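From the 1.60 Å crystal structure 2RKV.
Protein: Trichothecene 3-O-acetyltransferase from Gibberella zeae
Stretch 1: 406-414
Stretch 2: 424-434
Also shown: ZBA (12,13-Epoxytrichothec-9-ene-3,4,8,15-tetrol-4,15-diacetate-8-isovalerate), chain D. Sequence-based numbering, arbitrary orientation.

Stretch 1 406-414: EPVESLMYF
Stretch 2, residues 424-434: CAALSLRDEDM

Strand 411-414 runs antiparallel to strand 424-430, their axes 172° apart and 4.6 Å away at closest approach. Tyr413 and Ala426 form the hydrogen-bonded pair (CA-CA 5.0 Å): Tyr413 N reaches Ala426 O at 2.9 Å, and Ala426 N reaches Tyr413 O at 2.7 Å. Met412-Leu427 (CA-CA 4.7 Å) and Phe414-Ala425 (CA-CA 4.5 Å) flank it as non-hydrogen-bonded pairs. Extended backbones, such as Met412 at phi/psi -146/150 and Ala426 at -95/120, alternate the side chains between the two faces.

On one, Met412 (m, t, t) stretches out its flexible thioether, laying SD 3.9 Å from Leu427 CG and CE 4.0 Å from Leu429 CD2. Beside it, alanine's small methyl leaves room for a ring: Phe414 (chi1 m) brings CD1 to 3.9 Å from Ala425 CB. On the other face, Tyr413 (m, chi2 95°) sets its CB 4.3 Å from Ala426 CB, while its ring leads away until OH donates to ZBA O10 at 2.9 Å. Leu411 (t, p) also turns its tip from the partner strand, placing CD1 3.5 Å from ZBA C36, so both residues line the trichothecene.

Leading into the strand, a type II turn from Val408 to Leu411, with Ser410 at phi/psi 79/-2, is closed by Leu411 N to Val408 O at 3.0 Å. Ser428 fits against this bend: its N donates to Leu411 O (3.0 Å), its O accepts from Ser410 N (2.8 Å), and its compact t side chain, pointing toward the loop, lets OG accept from Val408 N (3.0 Å) and pack 3.5 Å from Pro407 CA.

From within the turn, extended Glu409 (t, t) reaches Arg430 (p, t, p), at the C-terminal end of strand 424-430, in a salt bridge: Glu409 OE2 lies 2.7 Å from Arg430 NE, and Arg430 NH2 donates to Glu409 OE1 at 3.1 Å. One water donates to Glu409 OE2 (2.8 Å) and Asp433 OD2 (2.7 Å), bridging two like charges, and accepts from Arg430 N (3.0 Å), at the N-cap position just before helix 431-434.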

ATOM      1  N   GLU A 406       6.174   9.351   8.882  1.00 12.93           N
ATOM      2  CA  GLU A 406       7.626   9.444   9.032  1.00 13.52           C
ATOM      3  C   GLU A 406       8.302   9.032   7.725  1.00 13.58           C
ATOM      4  O   GLU A 406       7.854   8.091   7.066  1.00 12.88           O
ATOM      5  CB  GLU A 406       8.130   8.561  10.177  1.00 13.59           C
ATOM      6  CG  GLU A 406       7.797   9.081  11.580  1.00 15.06           C
ATOM      7  CD  GLU A 406       6.376   8.743  12.043  1.00 17.21           C
ATOM      8  OE1 GLU A 406       5.655   8.002  11.329  1.00 17.47           O
ATOM      9  OE2 GLU A 406       5.985   9.226  13.131  1.00 17.94           O
ATOM     10  N   PRO A 407       9.375   9.744   7.338  1.00 14.13           N
ATOM     11  CA  PRO A 407      10.153   9.288   6.194  1.00 14.11           C
ATOM     12  C   PRO A 407      10.691   7.884   6.444  1.00 14.51           C
ATOM     13  O   PRO A 407      11.105   7.565   7.565  1.00 14.80           O
ATOM     14  CB  PRO A 407      11.307  10.302   6.132  1.00 14.68           C
ATOM     15  CG  PRO A 407      10.759  11.523   6.765  1.00 14.39           C
ATOM     16  CD  PRO A 407       9.906  11.003   7.892  1.00 14.25           C
ATOM     17  N   VAL A 408      10.644   7.055   5.409  1.00 14.20           N
ATOM     18  CA  VAL A 408      11.202   5.713   5.436  1.00 14.29           C
ATOM     19  C   VAL A 408      12.020   5.592   4.161  1.00 14.19           C
ATOM     20  O   VAL A 408      11.458   5.429   3.071  1.00 14.06           O
ATOM     21  CB  VAL A 408      10.094   4.623   5.454  1.00 14.40           C
ATOM     22  CG1 VAL A 408      10.705   3.225   5.448  1.00 14.28           C
ATOM     23  CG2 VAL A 408       9.167   4.801   6.659  1.00 14.73           C
ATOM     24  N   GLU A 409      13.341   5.702   4.290  1.00 13.98           N
ATOM     25  CA  GLU A 409      14.195   5.813   3.103  1.00 13.58           C
ATOM     26  C   GLU A 409      13.958   4.685   2.104  1.00 13.14           C
ATOM     27  O   GLU A 409      13.974   3.507   2.471  1.00 12.93           O
ATOM     28  CB  GLU A 409      15.678   5.878   3.475  1.00 13.99           C
ATOM     29  CG  GLU A 409      16.536   6.307   2.288  1.00 15.40           C
ATOM     30  CD  GLU A 409      18.022   6.291   2.569  1.00 17.43           C
ATOM     31  OE1 GLU A 409      18.430   5.914   3.692  1.00 19.33           O
ATOM     32  OE2 GLU A 409      18.778   6.655   1.649  1.00 19.91           O
ATOM     33  N   SER A 410      13.720   5.081   0.851  1.00 12.82           N
ATOM     34  CA  SER A 410      13.567   4.175  -0.295  1.00 12.70           C
ATOM     35  C   SER A 410      12.191   3.503  -0.415  1.00 12.48           C
ATOM     36  O   SER A 410      11.941   2.741  -1.362  1.00 12.06           O
ATOM     37  CB  SER A 410      14.693   3.137  -0.336  1.00 12.78           C
ATOM     38  OG  SER A 410      15.937   3.800  -0.496  1.00 14.43           O
ATOM     39  N   LEU A 411      11.312   3.786   0.543  1.00 12.25           N
ATOM     40  CA  LEU A 411       9.924   3.330   0.448  1.00 12.36           C
ATOM     41  C   LEU A 411       9.165   4.185  -0.566  1.00 11.93           C
ATOM     42  O   LEU A 411       9.295   5.417  -0.584  1.00 12.43           O
ATOM     43  CB  LEU A 411       9.237   3.396   1.817  1.00 12.58           C
ATOM     44  CG  LEU A 411       7.807   2.856   1.925  1.00 12.84           C
ATOM     45  CD1 LEU A 411       7.728   1.387   1.511  1.00 12.27           C
ATOM     46  CD2 LEU A 411       7.317   3.052   3.363  1.00 12.79           C
ATOM     47  N   MET A 412       8.356   3.538  -1.410  1.00 11.84           N
ATOM     48  CA  MET A 412       7.633   4.259  -2.450  1.00 11.52           C
ATOM     49  C   MET A 412       6.271   3.637  -2.718  1.00 11.66           C
ATOM     50  O   MET A 412       6.096   2.433  -2.539  1.00 11.18           O
ATOM     51  CB  MET A 412       8.433   4.281  -3.754  1.00 11.52           C
ATOM     52  CG  MET A 412       9.847   4.774  -3.602  1.00 11.60           C
ATOM     53  SD  MET A 412      10.703   4.763  -5.185  1.00 12.74           S
ATOM     54  CE  MET A 412      12.316   5.308  -4.619  1.00 11.99           C
ATOM     55  N   TYR A 413       5.321   4.475  -3.134  1.00 11.29           N
ATOM     56  CA  TYR A 413       3.986   4.025  -3.551  1.00 11.33           C
ATOM     57  C   TYR A 413       3.563   4.643  -4.876  1.00 10.92           C
ATOM     58  O   TYR A 413       3.966   5.768  -5.206  1.00 11.21           O
ATOM     59  CB  TYR A 413       2.928   4.400  -2.501  1.00 11.35           C
ATOM     60  CG  TYR A 413       3.187   3.787  -1.150  1.00 12.22           C
ATOM     61  CD1 TYR A 413       3.874   4.493  -0.160  1.00 12.71           C
ATOM     62  CD2 TYR A 413       2.760   2.491  -0.863  1.00 13.62           C
ATOM     63  CE1 TYR A 413       4.135   3.916   1.089  1.00 13.76           C
ATOM     64  CE2 TYR A 413       3.013   1.908   0.377  1.00 13.95           C
ATOM     65  CZ  TYR A 413       3.698   2.628   1.351  1.00 13.50           C
ATOM     66  OH  TYR A 413       3.950   2.039   2.576  1.00 14.97           O
ATOM     67  N   PHE A 414       2.747   3.911  -5.635  1.00 10.55           N
ATOM     68  CA  PHE A 414       1.939   4.538  -6.686  1.00 10.18           C
ATOM     69  C   PHE A 414       0.516   4.647  -6.154  1.00 10.34           C
ATOM     70  O   PHE A 414      -0.034   3.671  -5.629  1.00 10.52           O
ATOM     71  CB  PHE A 414       1.891   3.722  -7.984  1.00 10.38           C
ATOM     72  CG  PHE A 414       3.227   3.545  -8.675  1.00 10.14           C
ATOM     73  CD1 PHE A 414       4.322   4.339  -8.354  1.00 10.87           C
ATOM     74  CD2 PHE A 414       3.366   2.580  -9.671  1.00 10.57           C
ATOM     75  CE1 PHE A 414       5.543   4.168  -9.017  1.00 10.90           C
ATOM     76  CE2 PHE A 414       4.591   2.395 -10.327  1.00 10.83           C
ATOM     77  CZ  PHE A 414       5.676   3.191  -9.990  1.00 11.69           C
ATOM     78  N   CYS A 424       0.461   9.150  -9.806  1.00 12.89           N
ATOM     79  CA  CYS A 424       1.078   9.899  -8.720  1.00 12.43           C
ATOM     80  C   CYS A 424       1.955   8.949  -7.923  1.00 12.39           C
ATOM     81  O   CYS A 424       1.464   7.960  -7.365  1.00 12.25           O
ATOM     82  CB  CYS A 424       0.017  10.518  -7.814  1.00 12.41           C
ATOM     83  SG  CYS A 424       0.722  11.419  -6.402  1.00 13.62           S
ATOM     84  N   ALA A 425       3.254   9.225  -7.904  1.00 11.80           N
ATOM     85  CA  ALA A 425       4.199   8.414  -7.142  1.00 11.28           C
ATOM     86  C   ALA A 425       4.622   9.119  -5.857  1.00 11.57           C
ATOM     87  O   ALA A 425       5.036  10.284  -5.893  1.00 11.80           O
ATOM     88  CB  ALA A 425       5.434   8.060  -8.002  1.00 11.71           C
ATOM     89  N   ALA A 426       4.506   8.419  -4.728  1.00 11.16           N
ATOM     90  CA  ALA A 426       5.052   8.906  -3.454  1.00 10.86           C
ATOM     91  C   ALA A 426       6.441   8.319  -3.219  1.00 11.26           C
ATOM     92  O   ALA A 426       6.603   7.102  -3.166  1.00 10.22           O
ATOM     93  CB  ALA A 426       4.122   8.552  -2.299  1.00 10.80           C
ATOM     94  N   LEU A 427       7.438   9.194  -3.105  1.00 11.13           N
ATOM     95  CA  LEU A 427       8.828   8.764  -2.892  1.00 12.17           C
ATOM     96  C   LEU A 427       9.350   9.255  -1.556  1.00 12.19           C
ATOM     97  O   LEU A 427       9.144  10.423  -1.210  1.00 12.85           O
ATOM     98  CB  LEU A 427       9.734   9.312  -4.004  1.00 11.91           C
ATOM     99  CG  LEU A 427       9.810   8.510  -5.308  1.00 13.16           C
ATOM    100  CD1 LEU A 427       8.471   8.398  -6.029  1.00 13.02           C
ATOM    101  CD2 LEU A 427      10.838   9.138  -6.220  1.00 12.35           C
ATOM    102  N   SER A 428       9.987   8.360  -0.805  1.00 12.64           N
ATOM    103  CA  SER A 428      10.721   8.747   0.402  1.00 13.06           C
ATOM    104  C   SER A 428      12.203   8.513   0.158  1.00 13.63           C
ATOM    105  O   SER A 428      12.628   7.398  -0.158  1.00 13.74           O
ATOM    106  CB  SER A 428      10.239   7.981   1.639  1.00 13.24           C
ATOM    107  OG  SER A 428      10.841   8.509   2.821  1.00 12.88           O
ATOM    108  N   LEU A 429      12.975   9.589   0.261  1.00 13.85           N
ATOM    109  CA  LEU A 429      14.397   9.529  -0.050  1.00 14.85           C
ATOM    110  C   LEU A 429      15.172  10.416   0.913  1.00 15.57           C
ATOM    111  O   LEU A 429      14.630  11.391   1.439  1.00 15.36           O
ATOM    112  CB  LEU A 429      14.635  10.014  -1.482  1.00 14.90           C
ATOM    113  CG  LEU A 429      14.131   9.187  -2.673  1.00 14.55           C
ATOM    114  CD1 LEU A 429      14.277  10.000  -3.958  1.00 14.53           C
ATOM    115  CD2 LEU A 429      14.840   7.834  -2.794  1.00 14.30           C
ATOM    116  N   ARG A 430      16.442  10.090   1.129  1.00 16.61           N
ATOM    117  CA  ARG A 430      17.299  10.986   1.896  1.00 17.72           C
ATOM    118  C   ARG A 430      17.461  12.311   1.152  1.00 18.21           C
ATOM    119  O   ARG A 430      17.391  12.361  -0.087  1.00 18.13           O
ATOM    120  CB  ARG A 430      18.638  10.330   2.263  1.00 17.91           C
ATOM    121  CG  ARG A 430      19.659  10.191   1.131  1.00 18.32           C
ATOM    122  CD  ARG A 430      20.986   9.640   1.672  1.00 17.98           C
ATOM    123  NE  ARG A 430      20.822   8.285   2.188  1.00 18.23           N
ATOM    124  CZ  ARG A 430      21.700   7.630   2.938  1.00 20.27           C
ATOM    125  NH1 ARG A 430      22.851   8.195   3.286  1.00 21.74           N
ATOM    126  NH2 ARG A 430      21.423   6.399   3.350  1.00 22.21           N
ATOM    127  N   ASP A 431      17.644  13.390   1.912  1.00 18.55           N
ATOM    128  CA  ASP A 431      17.622  14.743   1.358  1.00 19.70           C
ATOM    129  C   ASP A 431      18.509  14.921   0.127  1.00 19.45           C
ATOM    130  O   ASP A 431      18.094  15.534  -0.858  1.00 19.26           O
ATOM    131  CB  ASP A 431      18.007  15.767   2.427  1.00 20.42           C
ATOM    132  CG  ASP A 431      16.918  15.973   3.470  1.00 22.98           C
ATOM    133  OD1 ASP A 431      15.789  15.459   3.299  1.00 24.79           O
ATOM    134  OD2 ASP A 431      17.200  16.664   4.475  1.00 25.92           O
ATOM    135  N   GLU A 432      19.725  14.387   0.171  1.00 19.52           N
ATOM    136  CA  GLU A 432      20.643  14.628  -0.940  1.00 19.78           C
ATOM    137  C   GLU A 432      20.189  13.955  -2.238  1.00 19.28           C
ATOM    138  O   GLU A 432      20.376  14.512  -3.313  1.00 19.36           O
ATOM    139  CB  GLU A 432      22.099  14.310  -0.582  1.00 20.16           C
ATOM    140  CG  GLU A 432      22.415  12.875  -0.237  1.00 21.21           C
ATOM    141  CD  GLU A 432      23.841  12.724   0.265  0.50 20.33           C
ATOM    142  OE1 GLU A 432      24.013  12.417   1.459  0.50 21.50           O
ATOM    143  OE2 GLU A 432      24.785  12.931  -0.528  0.50 20.35           O
ATOM    144  N   ASP A 433      19.566  12.779  -2.110  1.00 18.70           N
ATOM    145  CA  ASP A 433      18.915  12.094  -3.232  1.00 18.38           C
ATOM    146  C   ASP A 433      17.688  12.848  -3.734  1.00 18.18           C
ATOM    147  O   ASP A 433      17.530  13.061  -4.935  1.00 17.56           O
ATOM    148  CB  ASP A 433      18.501  10.679  -2.822  1.00 18.44           C
ATOM    149  CG  ASP A 433      19.678   9.728  -2.702  1.00 19.18           C
ATOM    150  OD1 ASP A 433      20.830  10.129  -2.997  1.00 20.50           O
ATOM    151  OD2 ASP A 433      19.449   8.573  -2.304  1.00 18.02           O
ATOM    152  N   MET A 434      16.812  13.243  -2.812  1.00 18.31           N
ATOM    153  CA  MET A 434      15.614  13.990  -3.187  1.00 18.76           C
ATOM    154  C   MET A 434      15.948  15.298  -3.908  1.00 19.00           C
ATOM    155  O   MET A 434      15.339  15.614  -4.933  1.00 18.95           O
ATOM    156  CB  MET A 434      14.726  14.252  -1.967  1.00 18.74           C
ATOM    157  CG  MET A 434      13.376  14.868  -2.314  1.00 19.32           C
ATOM    158  SD  MET A 434      12.234  13.670  -3.058  1.00 20.51           S
ATOM    159  CE  MET A 434      11.684  12.803  -1.588  1.00 19.03           C
TER
HETATM  160  O18 ZBA D 454       9.078  -0.540   5.553  0.70 22.71           O
HETATM  161  C44 ZBA D 454       8.301  -0.883   6.347  0.70 21.78           C
HETATM  162  C45 ZBA D 454       8.591  -1.273   7.750  0.70 22.72           C
HETATM  163  C46 ZBA D 454       8.205  -0.229   8.691  0.70 23.48           C
HETATM  164  C48 ZBA D 454       8.908   0.996   8.404  0.70 23.20           C
HETATM  165  C47 ZBA D 454       8.538  -0.443  10.136  0.70 23.39           C
HETATM  166  O17 ZBA D 454       6.995  -0.926   6.062  0.70 19.79           O
HETATM  167  C31 ZBA D 454       6.478  -0.379   4.838  0.70 16.90           C
HETATM  168  C30 ZBA D 454       6.557  -1.355   3.712  0.70 15.48           C
HETATM  169  C32 ZBA D 454       5.111   0.092   5.163  0.70 16.60           C
HETATM  170  C39 ZBA D 454       5.063   1.189   6.203  0.70 15.96           C
HETATM  171  C33 ZBA D 454       4.059  -0.434   4.616  0.70 15.56           C
HETATM  172  C34 ZBA D 454       4.088  -1.517   3.607  0.70 15.15           C
HETATM  173  O10 ZBA D 454       3.954  -0.838   2.343  0.70 15.75           O
HETATM  174  C29 ZBA D 454       5.392  -2.338   3.592  0.70 15.21           C
HETATM  175  C38 ZBA D 454       5.384  -3.268   4.800  0.70 16.40           C
HETATM  176  O12 ZBA D 454       6.710  -3.570   5.203  0.70 17.64           O
HETATM  177  C40 ZBA D 454       7.044  -4.773   5.640  0.70 19.26           C
HETATM  178  C41 ZBA D 454       8.505  -4.802   6.022  0.70 18.87           C
HETATM  179  O13 ZBA D 454       6.372  -5.686   5.712  0.70 20.96           O
HETATM  180  C28 ZBA D 454       5.457  -3.187   2.253  0.70 15.36           C
HETATM  181  C37 ZBA D 454       6.640  -4.173   2.193  0.70 14.73           C
HETATM  182  C35 ZBA D 454       5.446  -2.189   1.102  0.70 15.30           C
HETATM  183  C25 ZBA D 454       4.077  -1.622   1.193  0.70 15.55           C
HETATM  184  C36 ZBA D 454       6.538  -1.711   0.302  0.70 15.48           C
HETATM  185  O11 ZBA D 454       5.749  -2.777  -0.171  0.70 16.00           O
HETATM  186  C27 ZBA D 454       4.076  -3.877   1.996  0.70 15.43           C
HETATM  187  C26 ZBA D 454       3.238  -2.860   1.244  0.70 15.26           C
HETATM  188  O16 ZBA D 454       1.985  -2.640   1.827  0.70 15.70           O
HETATM  189  O14 ZBA D 454       4.348  -4.964   1.105  0.70 15.91           O
HETATM  190  C42 ZBA D 454       3.646  -6.085   0.993  0.70 18.02           C
HETATM  191  O15 ZBA D 454       3.933  -6.945   0.226  0.70 19.29           O
HETATM  192  C43 ZBA D 454       2.499  -6.077   1.863  0.70 17.42           C
HETATM  193  O   HOH W   1      17.475   7.891  -0.555  1.00 15.80           O